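Local coordinates for Rna-binding protein with serine-rich domain 1 (Homo sapiens, PDB 4A8X) that serves as an auxiliary component of the splicing-dependent exon junction complex on spliced mRNAs, its RNA recognition motif being required for assembly of the ASAP complex, at residues K3-H8 and Y51-N56; R11-V16 and Q71-E76; K62-M67 and I77-V82. All blocks are in the same frame, centred on the assembly; numbering follows the deposited sequence.

Contact 1 (K3-H8 and Y51-N56); sequences KPTKVH and YVEFEN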
ATOM      1  N   LYS A   3      -0.081   3.733 -33.803  1.00 37.27           N
ATOM      2  CA  LYS A   3      -0.453   3.125 -32.536  1.00 34.98           C
ATOM      3  C   LYS A   3      -0.045   4.083 -31.396  1.00 32.63           C
ATOM      4  O   LYS A   3       0.830   4.942 -31.573  1.00 33.69           O
ATOM      5  CB  LYS A   3       0.184   1.725 -32.375  1.00 36.90           C
ATOM      6  CG  LYS A   3      -0.348   0.627 -33.350  1.00 45.20           C
ATOM      7  CD  LYS A   3       0.397  -0.716 -33.130  1.00 60.92           C
ATOM      8  CE  LYS A   3      -0.021  -1.822 -34.119  1.00 72.79           C
ATOM      9  NZ  LYS A   3       0.900  -3.023 -34.067  1.00 71.37           N
ATOM     10  N   PRO A   4      -0.709   3.966 -30.247  1.00 32.51           N
ATOM     11  CA  PRO A   4      -0.477   4.913 -29.150  1.00 32.06           C
ATOM     12  C   PRO A   4       0.827   4.636 -28.419  1.00 31.40           C
ATOM     13  O   PRO A   4       1.266   3.483 -28.395  1.00 28.84           O
ATOM     14  CB  PRO A   4      -1.620   4.606 -28.200  1.00 33.11           C
ATOM     15  CG  PRO A   4      -1.919   3.144 -28.420  1.00 33.23           C
ATOM     16  CD  PRO A   4      -1.731   2.957 -29.904  1.00 31.60           C
ATOM     17  N   THR A   5       1.400   5.663 -27.796  1.00 26.00           N
ATOM     18  CA  THR A   5       2.568   5.502 -26.916  1.00 25.27           C
ATOM     19  C   THR A   5       2.293   5.849 -25.445  1.00 24.72           C
ATOM     20  O   THR A   5       3.135   5.606 -24.577  1.00 23.54           O
ATOM     21  CB  THR A   5       3.686   6.419 -27.379  1.00 30.40           C
ATOM     22  OG1 THR A   5       3.171   7.743 -27.471  1.00 29.42           O
ATOM     23  CG2 THR A   5       4.230   5.990 -28.774  1.00 30.87           C
ATOM     24  N   LYS A   6       1.123   6.408 -25.163  1.00 21.74           N
ATOM     25  CA  LYS A   6       0.792   6.855 -23.808  1.00 21.07           C
ATOM     26  C   LYS A   6      -0.158   5.867 -23.139  1.00 19.37           C
ATOM     27  O   LYS A   6      -1.108   5.398 -23.764  1.00 19.69           O
ATOM     28  CB  LYS A   6       0.168   8.242 -23.864  1.00 21.61           C
ATOM     29  CG  LYS A   6      -0.067   8.867 -22.463  1.00 26.79           C
ATOM     30  CD  LYS A   6      -0.913  10.172 -22.556  1.00 30.32           C
ATOM     31  CE  LYS A   6      -0.281  11.214 -23.436  1.00 30.74           C
ATOM     32  NZ  LYS A   6      -1.195  12.373 -23.651  1.00 32.31           N
ATOM     33  N   VAL A   7       0.076   5.567 -21.872  1.00 19.16           N
ATOM     34  CA  VAL A   7      -0.784   4.645 -21.132  1.00 20.71           C
ATOM     35  C   VAL A   7      -1.270   5.268 -19.800  1.00 25.69           C
ATOM     36  O   VAL A   7      -0.518   6.016 -19.149  1.00 23.89           O
ATOM     37  CB  VAL A   7      -0.060   3.300 -20.824  1.00 21.39           C
ATOM     38  CG1 VAL A   7       0.542   2.656 -22.123  1.00 26.97           C
ATOM     39  CG2 VAL A   7       1.013   3.483 -19.793  1.00 22.11           C
ATOM     40  N   HIS A   8      -2.516   4.961 -19.420  1.00 20.21           N
ATOM     41  CA  HIS A   8      -3.071   5.359 -18.111  1.00 18.32           C
ATOM     42  C   HIS A   8      -2.910   4.171 -17.159  1.00 18.11           C
ATOM     43  O   HIS A   8      -3.297   3.042 -17.474  1.00 19.53           O
ATOM     44  CB  HIS A   8      -4.557   5.729 -18.252  1.00 21.71           C
ATOM     45  CG  HIS A   8      -5.249   6.026 -16.953  1.00 26.61           C
ATOM     46  ND1 HIS A   8      -5.796   5.040 -16.163  1.00 27.53           N
ATOM     47  CD2 HIS A   8      -5.505   7.200 -16.323  1.00 31.32           C
ATOM     48  CE1 HIS A   8      -6.375   5.596 -15.102  1.00 31.35           C
ATOM     49  NE2 HIS A   8      -6.202   6.904 -15.168  1.00 30.23           N
ATOM     50  N   TYR A  51      -0.250   8.862 -15.847  1.00 22.14           N
ATOM     51  CA  TYR A  51      -0.054   8.620 -17.275  1.00 23.58           C
ATOM     52  C   TYR A  51       1.436   8.442 -17.529  1.00 27.09           C
ATOM     53  O   TYR A  51       2.277   9.171 -16.967  1.00 30.54           O
ATOM     54  CB  TYR A  51      -0.585   9.766 -18.116  1.00 24.07           C
ATOM     55  CG  TYR A  51      -2.059   9.996 -18.015  1.00 28.33           C
ATOM     56  CD1 TYR A  51      -2.932   9.408 -18.923  1.00 30.21           C
ATOM     57  CD2 TYR A  51      -2.586  10.815 -17.032  1.00 31.88           C
ATOM     58  CE1 TYR A  51      -4.307   9.639 -18.853  1.00 34.94           C
ATOM     59  CE2 TYR A  51      -3.969  11.067 -16.961  1.00 38.47           C
ATOM     60  CZ  TYR A  51      -4.811  10.459 -17.883  1.00 38.12           C
ATOM     61  OH  TYR A  51      -6.166  10.660 -17.837  1.00 37.27           O
ATOM     62  N   VAL A  52       1.764   7.451 -18.348  1.00 22.12           N
ATOM     63  CA  VAL A  52       3.145   7.210 -18.750  1.00 22.93           C
ATOM     64  C   VAL A  52       3.242   7.187 -20.290  1.00 25.32           C
ATOM     65  O   VAL A  52       2.517   6.442 -20.958  1.00 21.52           O
ATOM     66  CB  VAL A  52       3.684   5.893 -18.135  1.00 26.90           C
ATOM     67  CG1 VAL A  52       5.092   5.620 -18.608  1.00 27.65           C
ATOM     68  CG2 VAL A  52       3.659   5.986 -16.581  1.00 27.27           C
ATOM     69  N   GLU A  53       4.122   8.013 -20.844  1.00 24.36           N
ATOM     70  CA  GLU A  53       4.311   8.049 -22.295  1.00 28.01           C
ATOM     71  C   GLU A  53       5.674   7.491 -22.633  1.00 26.68           C
ATOM     72  O   GLU A  53       6.684   7.966 -22.110  1.00 25.54           O
ATOM     73  CB  GLU A  53       4.170   9.475 -22.834  1.00 27.26           C
ATOM     74  CG  GLU A  53       4.501   9.556 -24.301  1.00 48.86           C
ATOM     75  CD  GLU A  53       4.173  10.893 -24.913  1.00 52.76           C
ATOM     76  OE1 GLU A  53       5.040  11.791 -24.864  1.00 53.06           O
ATOM     77  OE2 GLU A  53       3.056  11.032 -25.462  1.00 55.34           O
ATOM     78  N   PHE A  54       5.690   6.486 -23.505  1.00 23.92           N
ATOM     79  CA  PHE A  54       6.920   5.835 -23.919  1.00 24.35           C
ATOM     80  C   PHE A  54       7.406   6.444 -25.231  1.00 27.10           C
ATOM     81  O   PHE A  54       6.690   7.212 -25.881  1.00 30.19           O
ATOM     82  CB  PHE A  54       6.714   4.342 -24.095  1.00 23.57           C
ATOM     83  CG  PHE A  54       6.451   3.612 -22.812  1.00 24.31           C
ATOM     84  CD1 PHE A  54       7.522   3.178 -22.013  1.00 25.23           C
ATOM     85  CD2 PHE A  54       5.146   3.358 -22.394  1.00 22.46           C
ATOM     86  CE1 PHE A  54       7.291   2.500 -20.825  1.00 22.28           C
ATOM     87  CE2 PHE A  54       4.893   2.703 -21.175  1.00 23.77           C
ATOM     88  CZ  PHE A  54       5.982   2.261 -20.385  1.00 19.22           C
ATOM     89  N   GLU A  55       8.627   6.092 -25.603  1.00 26.49           N
ATOM     90  CA  GLU A  55       9.235   6.557 -26.832  1.00 28.86           C
ATOM     91  C   GLU A  55       8.611   5.928 -28.083  1.00 35.53           C
ATOM     92  O   GLU A  55       8.586   6.549 -29.160  1.00 35.28           O
ATOM     93  CB  GLU A  55      10.741   6.255 -26.768  1.00 39.65           C
ATOM     94  CG  GLU A  55      11.491   6.779 -27.937  1.00 48.55           C
ATOM     95  CD  GLU A  55      12.972   6.407 -27.924  1.00 51.80           C
ATOM     96  OE1 GLU A  55      13.380   5.462 -27.183  1.00 49.33           O
ATOM     97  OE2 GLU A  55      13.718   7.083 -28.668  1.00 57.74           O
ATOM     98  N   ASN A  56       8.144   4.690 -27.980  1.00 33.48           N
ATOM     99  CA  ASN A  56       7.558   4.058 -29.162  1.00 33.64           C
ATOM    100  C   ASN A  56       6.421   3.114 -28.819  1.00 27.43           C
ATOM    101  O   ASN A  56       6.300   2.648 -27.693  1.00 29.46           O
ATOM    102  CB  ASN A  56       8.649   3.376 -30.041  1.00 41.64           C
ATOM    103  CG  ASN A  56       9.151   2.073 -29.459  1.00 39.22           C
ATOM    104  OD1 ASN A  56       8.363   1.174 -29.183  1.00 38.62           O
ATOM    105  ND2 ASN A  56      10.469   1.948 -29.297  1.00 37.52           N
TER
HETATM  106  O   HOH W   1       0.685   9.885 -27.414  1.00 32.90           O
HETATM  107  O   HOH W   2       5.805   9.374 -27.503  1.00 37.07           O
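Val7 and Val52 are a hydrogen-bonded pair in the antiparallel ladder of segments 6-8 and 51-54, whose axes approach to 4.5 Å with N-to-C directions 159° apart. Val7 N reaches Val52 O at 2.7 Å and Val52 N returns to Val7 O at 2.8 Å. Two residues along, Phe54 N meets Thr5 O at 2.9 Å in an almost straight N-H...O bond. Side chains alternate between the two faces of the sheet. On one face His8 and Tyr51 make an edge-to-face pair, centroids 5.1 Å apart and planes at 74°: His8 CD2 stands over one face of the Tyr51 ring, toward its rim, 3.7 Å from Tyr51 CZ. These two strands carry the RNP2-like (Val7, His8) and RNP1-like (Tyr51, Val52, Glu53, Phe54) sequences of the RNA recognition motif, where aromatic residues on this face commonly meet RNA. Lys6 lies there too, its NZ bound to Ala84 O, and makes a cation-pi contact with Trp86, while Glu53 OE2 is bridged by a water to Thr5 OG1. On the other face, chi1 of -53° puts Val7 CG1 anti to the carbonyl carbon and leaves Val7 CG2 to touch Val52 CB at 4.0 Å and the edge of the Phe54 ring at Phe54 CE2, 4.2 Å away.

Contact 2 (R11-V16 and Q71-E76); sequences RLTRNV and QIDGQE
Thr13 and Asn15 meet Asp73 in a polar contact between two turns, flanked by an apolar patch. The loop between strand 6-10 and helix 18-26, which closes as a type I turn from Thr13 to Val16, faces the tight type I' hairpin of Ile72 to Gln75 that links strand 71-72 to strand 75-82. Asp73 OD2 is gripped twice. Thr13 OG1 donates to its anti lone pair at 2.7 Å, and Asn15 ND2 comes from the syn side at 2.8 Å, 19° out of the carboxylate plane. Thr13 OG1 also accepts from Asn15 N, an ST turn that links the two donor residues and probably helps hold them in place. On the inner side, Val16 CG2 packs on Ile72 CG2 at 3.7 Å and Leu12 CD2 lies beside Ile72 CD1 at 4.1 Å, under cover of Ile21 in helix 18-26. At the other end Gln75 NE2 bonds Arg11 O at 2.9 Å from well above the carbonyl plane. The guanidinium of Arg11 stacks on the Gln75 amide, the planes 15° apart and Arg11 NH2 3.5 Å from Gln75 CD. A water joins Arg11 O, Thr13 N and Ile72 O. Asp73 OD1 and Asn15 ND2 also bond the backbone of another protein chain, and a strand of a further chain pairs antiparallel with Gln71 and Ile72, consistent with the ASAP complex. Asp73 and Asn15 thus serve both the turn-turn contact and the interface. Two donors on one carboxylate oxygen and a third partner on the other would probably favour the charged form of Asp73.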
ATOM      1  N   ARG A  11      -5.625   2.529 -10.182  1.00 18.14           N
ATOM      2  CA  ARG A  11      -5.674   1.771  -8.924  1.00 20.45           C
ATOM      3  C   ARG A  11      -4.329   1.744  -8.179  1.00 19.71           C
ATOM      4  O   ARG A  11      -3.957   0.755  -7.568  1.00 21.41           O
ATOM      5  CB  ARG A  11      -6.172   0.342  -9.187  1.00 24.54           C
ATOM      6  CG  ARG A  11      -7.635   0.226  -9.677  1.00 30.63           C
ATOM      7  CD  ARG A  11      -8.671   0.550  -8.561  1.00 41.26           C
ATOM      8  NE  ARG A  11      -8.609  -0.372  -7.409  1.00 44.37           N
ATOM      9  CZ  ARG A  11      -8.982  -0.070  -6.157  1.00 46.88           C
ATOM     10  NH1 ARG A  11      -9.458   1.138  -5.857  1.00 49.35           N
ATOM     11  NH2 ARG A  11      -8.859  -0.978  -5.186  1.00 43.30           N
ATOM     12  N   LEU A  12      -3.602   2.840  -8.235  1.00 17.78           N
ATOM     13  CA  LEU A  12      -2.345   2.947  -7.525  1.00 19.03           C
ATOM     14  C   LEU A  12      -2.665   3.195  -6.063  1.00 21.02           C
ATOM     15  O   LEU A  12      -3.475   4.091  -5.760  1.00 17.97           O
ATOM     16  CB  LEU A  12      -1.520   4.114  -8.090  1.00 15.97           C
ATOM     17  CG  LEU A  12      -1.027   3.971  -9.542  1.00 18.40           C
ATOM     18  CD1 LEU A  12      -0.177   5.184 -10.015  1.00 16.14           C
ATOM     19  CD2 LEU A  12      -0.192   2.681  -9.705  1.00 15.56           C
ATOM     20  N   THR A  13      -2.056   2.436  -5.149  1.00 15.42           N
ATOM     21  CA  THR A  13      -2.235   2.732  -3.738  1.00 19.33           C
ATOM     22  C   THR A  13      -1.652   4.086  -3.336  1.00 20.49           C
ATOM     23  O   THR A  13      -0.838   4.678  -4.066  1.00 16.78           O
ATOM     24  CB  THR A  13      -1.672   1.656  -2.807  1.00 18.25           C
ATOM     25  OG1 THR A  13      -0.281   1.835  -2.677  1.00 21.47           O
ATOM     26  CG2 THR A  13      -2.003   0.252  -3.300  1.00 17.66           C
ATOM     27  N   ARG A  14      -2.074   4.568  -2.154  1.00 22.65           N
ATOM     28  CA  ARG A  14      -1.549   5.799  -1.586  1.00 22.12           C
ATOM     29  C   ARG A  14      -0.058   5.731  -1.200  1.00 22.75           C
ATOM     30  O   ARG A  14       0.554   6.743  -0.892  1.00 25.06           O
ATOM     31  CB  ARG A  14      -2.438   6.183  -0.388  1.00 26.36           C
ATOM     32  CG  ARG A  14      -2.097   7.451   0.365  1.00 26.45           C
ATOM     33  CD  ARG A  14      -3.378   7.928   1.084  1.00 29.79           C
ATOM     34  NE  ARG A  14      -4.358   8.412   0.112  1.00 29.87           N
ATOM     35  CZ  ARG A  14      -5.647   8.606   0.370  1.00 38.28           C
ATOM     36  NH1 ARG A  14      -6.153   8.345   1.576  1.00 42.99           N
ATOM     37  NH2 ARG A  14      -6.437   9.064  -0.587  1.00 39.71           N
ATOM     38  N   ASN A  15       0.542   4.537  -1.175  1.00 21.03           N
ATOM     39  CA  ASN A  15       1.987   4.436  -0.962  1.00 19.74           C
ATOM     40  C   ASN A  15       2.804   4.703  -2.258  1.00 21.69           C
ATOM     41  O   ASN A  15       4.013   4.934  -2.191  1.00 17.55           O
ATOM     42  CB  ASN A  15       2.393   3.013  -0.491  1.00 18.63           C
ATOM     43  CG  ASN A  15       1.993   2.705   0.918  1.00 19.68           C
ATOM     44  OD1 ASN A  15       2.037   3.561   1.811  1.00 23.42           O
ATOM     45  ND2 ASN A  15       1.605   1.459   1.147  1.00 16.54           N
ATOM     46  N   VAL A  16       2.176   4.607  -3.433  1.00 18.79           N
ATOM     47  CA  VAL A  16       2.958   4.622  -4.697  1.00 18.37           C
ATOM     48  C   VAL A  16       3.388   6.041  -5.090  1.00 21.77           C
ATOM     49  O   VAL A  16       2.547   6.931  -5.215  1.00 23.02           O
ATOM     50  CB  VAL A  16       2.153   3.960  -5.867  1.00 17.93           C
ATOM     51  CG1 VAL A  16       2.942   4.027  -7.191  1.00 21.64           C
ATOM     52  CG2 VAL A  16       1.800   2.510  -5.522  1.00 15.88           C
ATOM     53  N   GLN A  71       0.313  -6.177 -10.562  1.00 18.75           N
ATOM     54  CA  GLN A  71       0.180  -5.724  -9.173  1.00 19.29           C
ATOM     55  C   GLN A  71       1.241  -4.721  -8.794  1.00 17.61           C
ATOM     56  O   GLN A  71       2.397  -4.887  -9.152  1.00 14.60           O
ATOM     57  CB  GLN A  71       0.295  -6.914  -8.209  1.00 18.13           C
ATOM     58  CG  GLN A  71      -0.810  -7.941  -8.363  1.00 20.26           C
ATOM     59  CD  GLN A  71      -0.512  -9.189  -7.565  1.00 27.37           C
ATOM     60  OE1 GLN A  71      -0.608  -9.183  -6.342  1.00 33.00           O
ATOM     61  NE2 GLN A  71      -0.109 -10.264  -8.248  1.00 27.71           N
ATOM     62  N   ILE A  72       0.844  -3.691  -8.039  1.00 13.71           N
ATOM     63  CA  ILE A  72       1.774  -2.723  -7.464  1.00 12.74           C
ATOM     64  C   ILE A  72       1.354  -2.430  -6.009  1.00 13.44           C
ATOM     65  O   ILE A  72       0.183  -2.112  -5.746  1.00 14.70           O
ATOM     66  CB  ILE A  72       1.847  -1.409  -8.274  1.00 14.68           C
ATOM     67  CG1 ILE A  72       2.222  -1.638  -9.765  1.00 14.57           C
ATOM     68  CG2 ILE A  72       2.856  -0.426  -7.575  1.00 17.33           C
ATOM     69  CD1 ILE A  72       2.388  -0.332 -10.622  1.00 15.41           C
ATOM     70  N   ASP A  73       2.305  -2.567  -5.101  1.00 12.66           N
ATOM     71  CA  ASP A  73       2.087  -2.462  -3.655  1.00 20.44           C
ATOM     72  C   ASP A  73       0.875  -3.234  -3.164  1.00 19.95           C
ATOM     73  O   ASP A  73       0.030  -2.677  -2.436  1.00 19.50           O
ATOM     74  CB  ASP A  73       1.955  -0.987  -3.229  1.00 14.05           C
ATOM     75  CG  ASP A  73       1.967  -0.815  -1.732  1.00 18.73           C
ATOM     76  OD1 ASP A  73       2.639  -1.609  -1.029  1.00 17.08           O
ATOM     77  OD2 ASP A  73       1.281   0.128  -1.255  1.00 16.10           O
ATOM     78  N   GLY A  74       0.759  -4.493  -3.595  1.00 20.94           N
ATOM     79  CA  GLY A  74      -0.223  -5.415  -3.063  1.00 17.74           C
ATOM     80  C   GLY A  74      -1.608  -5.247  -3.631  1.00 21.05           C
ATOM     81  O   GLY A  74      -2.559  -5.829  -3.131  1.00 22.11           O
ATOM     82  N   GLN A  75      -1.724  -4.439  -4.673  1.00 17.21           N
ATOM     83  CA  GLN A  75      -3.006  -4.146  -5.277  1.00 17.79           C
ATOM     84  C   GLN A  75      -2.945  -4.346  -6.799  1.00 15.82           C
ATOM     85  O   GLN A  75      -1.988  -3.942  -7.467  1.00 18.62           O
ATOM     86  CB  GLN A  75      -3.420  -2.693  -4.947  1.00 19.04           C
ATOM     87  CG  GLN A  75      -4.824  -2.334  -5.396  1.00 21.10           C
ATOM     88  CD  GLN A  75      -5.377  -1.191  -4.585  1.00 25.28           C
ATOM     89  OE1 GLN A  75      -5.814  -1.381  -3.437  1.00 25.30           O
ATOM     90  NE2 GLN A  75      -5.308   0.024  -5.149  1.00 26.47           N
ATOM     91  N   GLU A  76      -3.972  -4.980  -7.345  1.00 17.06           N
ATOM     92  CA  GLU A  76      -4.090  -5.129  -8.788  1.00 16.86           C
ATOM     93  C   GLU A  76      -4.358  -3.774  -9.490  1.00 20.28           C
ATOM     94  O   GLU A  76      -5.175  -2.968  -9.033  1.00 18.51           O
ATOM     95  CB  GLU A  76      -5.144  -6.163  -9.126  1.00 21.57           C
ATOM     96  CG  GLU A  76      -5.303  -6.420 -10.619  1.00 23.94           C
ATOM     97  CD  GLU A  76      -6.228  -7.595 -10.959  1.00 30.50           C
ATOM     98  OE1 GLU A  76      -6.283  -8.591 -10.185  1.00 33.90           O
ATOM     99  OE2 GLU A  76      -6.885  -7.508 -12.021  1.00 31.37           O
TER
HETATM  100  O   HOH W   3      -1.357   0.111  -6.766  1.00 16.83           O
HETATM  101  O   HOH W   4      -7.588  -3.044  -8.033  1.00 34.84           O

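Contact 3 (K62-M67 and I77-V82); sequences KALKHM and ITATAV
Leu64 and Ala79 mark the closest approach of helix 62-67 to strand 78-82: their CA atoms are 5.6 Å apart, and the segment axes come to 7.9 Å with N-to-C directions at 157°. The shape is that of one branched bump over Ala79 and Ala81, whose side chains are single methyls. Leu64 CG is anti to its own carbonyl carbon (chi1 -66°), and the two methyls beyond it lie one after the other along the strand. Leu64 CD2 presses on the peptide link after Ala79, 3.4 Å from both Ala79 C and Thr80 N, and lies 3.8 Å from Ala79 CB. Leu64 CD1 reaches further along to Ala81 CB, at 4.0 Å. The small alanine side chains probably allow the leucine to come this near the backbone. An alanine in place of Leu64 would probably open a gap over the Ala79-Thr80 peptide and leave the Ala81 methyl without its helix partner.

The last turn of the helix makes a second fit. The Met67 chain is bent at chi2 and chi3, and Met67 CE meets Ile77 CD1 at 3.9 Å. From the strand side, chi1 sets Ile77 CG1 between the backbone N and the carbonyl carbon, 3.3 Å from Met67 O; Ile77 CD1 is as near. Ala79 CB sits between the two fits, 4.0 Å from Met67 C. This is the packing of the second helix of an RNA recognition motif on the last long strand of its sheet, with Phe25 of helix 18-26 also touching Met67 and Ile77. Just past the helix, Asp68 OD1 accepts from Ala79 N. Between the two segments themselves the contact is apolar, and so depends on close fit rather than on direction.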
ATOM      1  N   LYS A  62       4.011  -3.359 -24.815  1.00 27.68           N
ATOM      2  CA  LYS A  62       4.676  -4.286 -23.889  1.00 27.97           C
ATOM      3  C   LYS A  62       4.243  -4.025 -22.458  1.00 24.87           C
ATOM      4  O   LYS A  62       3.984  -4.971 -21.683  1.00 21.44           O
ATOM      5  CB  LYS A  62       6.189  -4.150 -23.960  1.00 29.82           C
ATOM      6  CG  LYS A  62       6.934  -5.350 -23.333  1.00 32.76           C
ATOM      7  CD  LYS A  62       8.451  -5.210 -23.441  1.00 34.54           C
ATOM      8  CE  LYS A  62       9.168  -6.270 -22.585  1.00 38.35           C
ATOM      9  NZ  LYS A  62      10.661  -6.246 -22.765  1.00 39.96           N
ATOM     10  N   ALA A  63       4.198  -2.751 -22.108  1.00 25.30           N
ATOM     11  CA  ALA A  63       3.768  -2.371 -20.755  1.00 23.51           C
ATOM     12  C   ALA A  63       2.339  -2.808 -20.501  1.00 21.88           C
ATOM     13  O   ALA A  63       2.014  -3.345 -19.433  1.00 22.26           O
ATOM     14  CB  ALA A  63       3.886  -0.883 -20.542  1.00 18.70           C
ATOM     15  N   LEU A  64       1.475  -2.565 -21.469  1.00 22.43           N
ATOM     16  CA  LEU A  64       0.069  -2.956 -21.337  1.00 25.29           C
ATOM     17  C   LEU A  64      -0.065  -4.482 -21.209  1.00 24.41           C
ATOM     18  O   LEU A  64      -0.824  -4.978 -20.392  1.00 21.49           O
ATOM     19  CB  LEU A  64      -0.720  -2.478 -22.559  1.00 26.37           C
ATOM     20  CG  LEU A  64      -0.870  -0.957 -22.744  1.00 28.93           C
ATOM     21  CD1 LEU A  64      -1.502  -0.625 -24.089  1.00 27.39           C
ATOM     22  CD2 LEU A  64      -1.733  -0.359 -21.623  1.00 27.32           C
ATOM     23  N   LYS A  65       0.657  -5.188 -22.072  1.00 30.67           N
ATOM     24  CA  LYS A  65       0.760  -6.649 -22.062  1.00 32.72           C
ATOM     25  C   LYS A  65       1.121  -7.238 -20.664  1.00 31.40           C
ATOM     26  O   LYS A  65       0.421  -8.138 -20.168  1.00 29.71           O
ATOM     27  CB  LYS A  65       1.794  -7.038 -23.143  1.00 37.15           C
ATOM     28  CG  LYS A  65       1.894  -8.493 -23.487  1.00 44.48           C
ATOM     29  CD  LYS A  65       2.890  -8.740 -24.649  1.00 48.53           C
ATOM     30  CE  LYS A  65       3.450 -10.164 -24.581  1.00 52.63           C
ATOM     31  NZ  LYS A  65       4.495 -10.461 -25.600  1.00 56.32           N
ATOM     32  N   HIS A  66       2.175  -6.711 -20.025  1.00 26.83           N
ATOM     33  CA  HIS A  66       2.662  -7.215 -18.732  1.00 26.67           C
ATOM     34  C   HIS A  66       1.986  -6.632 -17.493  1.00 25.65           C
ATOM     35  O   HIS A  66       2.052  -7.234 -16.424  1.00 29.62           O
ATOM     36  CB  HIS A  66       4.178  -7.007 -18.615  1.00 27.41           C
ATOM     37  CG  HIS A  66       4.959  -7.805 -19.614  1.00 33.80           C
ATOM     38  ND1 HIS A  66       4.863  -7.587 -20.970  1.00 36.16           N
ATOM     39  CD2 HIS A  66       5.806  -8.847 -19.457  1.00 39.45           C
ATOM     40  CE1 HIS A  66       5.635  -8.454 -21.611  1.00 39.81           C
ATOM     41  NE2 HIS A  66       6.218  -9.225 -20.715  1.00 42.27           N
ATOM     42  N   MET A  67       1.361  -5.468 -17.593  1.00 20.43           N
ATOM     43  CA  MET A  67       0.919  -4.792 -16.366  1.00 21.92           C
ATOM     44  C   MET A  67      -0.576  -4.443 -16.251  1.00 20.91           C
ATOM     45  O   MET A  67      -1.016  -4.023 -15.188  1.00 23.77           O
ATOM     46  CB  MET A  67       1.762  -3.539 -16.126  1.00 18.22           C
ATOM     47  CG  MET A  67       3.162  -3.846 -15.601  1.00 21.11           C
ATOM     48  SD  MET A  67       3.249  -4.762 -14.020  1.00 21.83           S
ATOM     49  CE  MET A  67       3.009  -3.426 -12.816  1.00 25.72           C
ATOM     50  N   ILE A  77      -3.618  -3.500 -10.573  1.00 16.56           N
ATOM     51  CA  ILE A  77      -3.715  -2.192 -11.262  1.00 14.57           C
ATOM     52  C   ILE A  77      -4.309  -2.388 -12.662  1.00 19.13           C
ATOM     53  O   ILE A  77      -4.403  -3.508 -13.153  1.00 19.53           O
ATOM     54  CB  ILE A  77      -2.331  -1.492 -11.449  1.00 16.50           C
ATOM     55  CG1 ILE A  77      -1.421  -2.359 -12.319  1.00 18.31           C
ATOM     56  CG2 ILE A  77      -1.638  -1.187 -10.090  1.00 16.58           C
ATOM     57  CD1 ILE A  77      -0.362  -1.556 -13.047  1.00 20.94           C
ATOM     58  N   THR A  78      -4.756  -1.303 -13.261  1.00 20.13           N
ATOM     59  CA  THR A  78      -5.245  -1.303 -14.649  1.00 21.41           C
ATOM     60  C   THR A  78      -4.212  -0.555 -15.513  1.00 22.80           C
ATOM     61  O   THR A  78      -3.531   0.339 -15.024  1.00 21.19           O
ATOM     62  CB  THR A  78      -6.596  -0.590 -14.781  1.00 26.21           C
ATOM     63  OG1 THR A  78      -6.489   0.784 -14.344  1.00 24.52           O
ATOM     64  CG2 THR A  78      -7.673  -1.314 -13.956  1.00 26.36           C
ATOM     65  N   ALA A  79      -4.082  -0.947 -16.768  1.00 18.70           N
ATOM     66  CA  ALA A  79      -3.202  -0.253 -17.707  1.00 19.52           C
ATOM     67  C   ALA A  79      -3.920  -0.175 -19.047  1.00 23.20           C
ATOM     68  O   ALA A  79      -4.382  -1.194 -19.573  1.00 21.97           O
ATOM     69  CB  ALA A  79      -1.865  -0.970 -17.837  1.00 17.88           C
ATOM     70  N   THR A  80      -4.092   1.034 -19.569  1.00 22.06           N
ATOM     71  CA  THR A  80      -4.878   1.180 -20.789  1.00 26.21           C
ATOM     72  C   THR A  80      -4.301   2.258 -21.697  1.00 24.96           C
ATOM     73  O   THR A  80      -3.815   3.294 -21.239  1.00 22.82           O
ATOM     74  CB  THR A  80      -6.367   1.524 -20.486  1.00 32.60           C
ATOM     75  OG1 THR A  80      -6.481   2.922 -20.301  1.00 42.37           O
ATOM     76  CG2 THR A  80      -6.852   0.856 -19.223  1.00 25.36           C
ATOM     77  N   ALA A  81      -4.385   2.035 -22.997  1.00 22.17           N
ATOM     78  CA  ALA A  81      -3.844   2.992 -23.958  1.00 24.74           C
ATOM     79  C   ALA A  81      -4.655   4.256 -23.956  1.00 25.46           C
ATOM     80  O   ALA A  81      -5.880   4.244 -23.793  1.00 26.08           O
ATOM     81  CB  ALA A  81      -3.837   2.399 -25.388  1.00 24.01           C
ATOM     82  N   VAL A  82      -3.984   5.361 -24.195  1.00 21.14           N
ATOM     83  CA  VAL A  82      -4.641   6.652 -24.211  1.00 26.44           C
ATOM     84  C   VAL A  82      -4.240   7.469 -25.408  1.00 25.42           C
ATOM     85  O   VAL A  82      -3.055   7.638 -25.693  1.00 24.61           O
ATOM     86  CB  VAL A  82      -4.253   7.453 -22.950  1.00 29.02           C
ATOM     87  CG1 VAL A  82      -4.672   8.947 -23.091  1.00 34.42           C
ATOM     88  CG2 VAL A  82      -4.867   6.792 -21.741  1.00 30.46           C
TER

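All three contacts belong to one RNA recognition motif and reach the same antiparallel sheet. Contact 1 joins strands 6-10 and 46-54; contact 3 lays helix 57-67 on strand 75-82, the other neighbour of strand 6-10. Their centres are about 10 Å apart, and they touch through probable backbone hydrogen bonds between His8 and Thr80 and between Lys6 and Val82. Along the chain contact 1 closes before contact 3 opens, whereas contact 2 alternates with both. Contact 2 lies about 14 Å from contact 3, centre to centre, and meets it where Ile72 packs on Met67 and Ile77. Contacts 1 and 2, about 20 Å apart, lie on opposite sides of the chain's centre, which separates the motif's aromatic sheet face from its partner-binding turns.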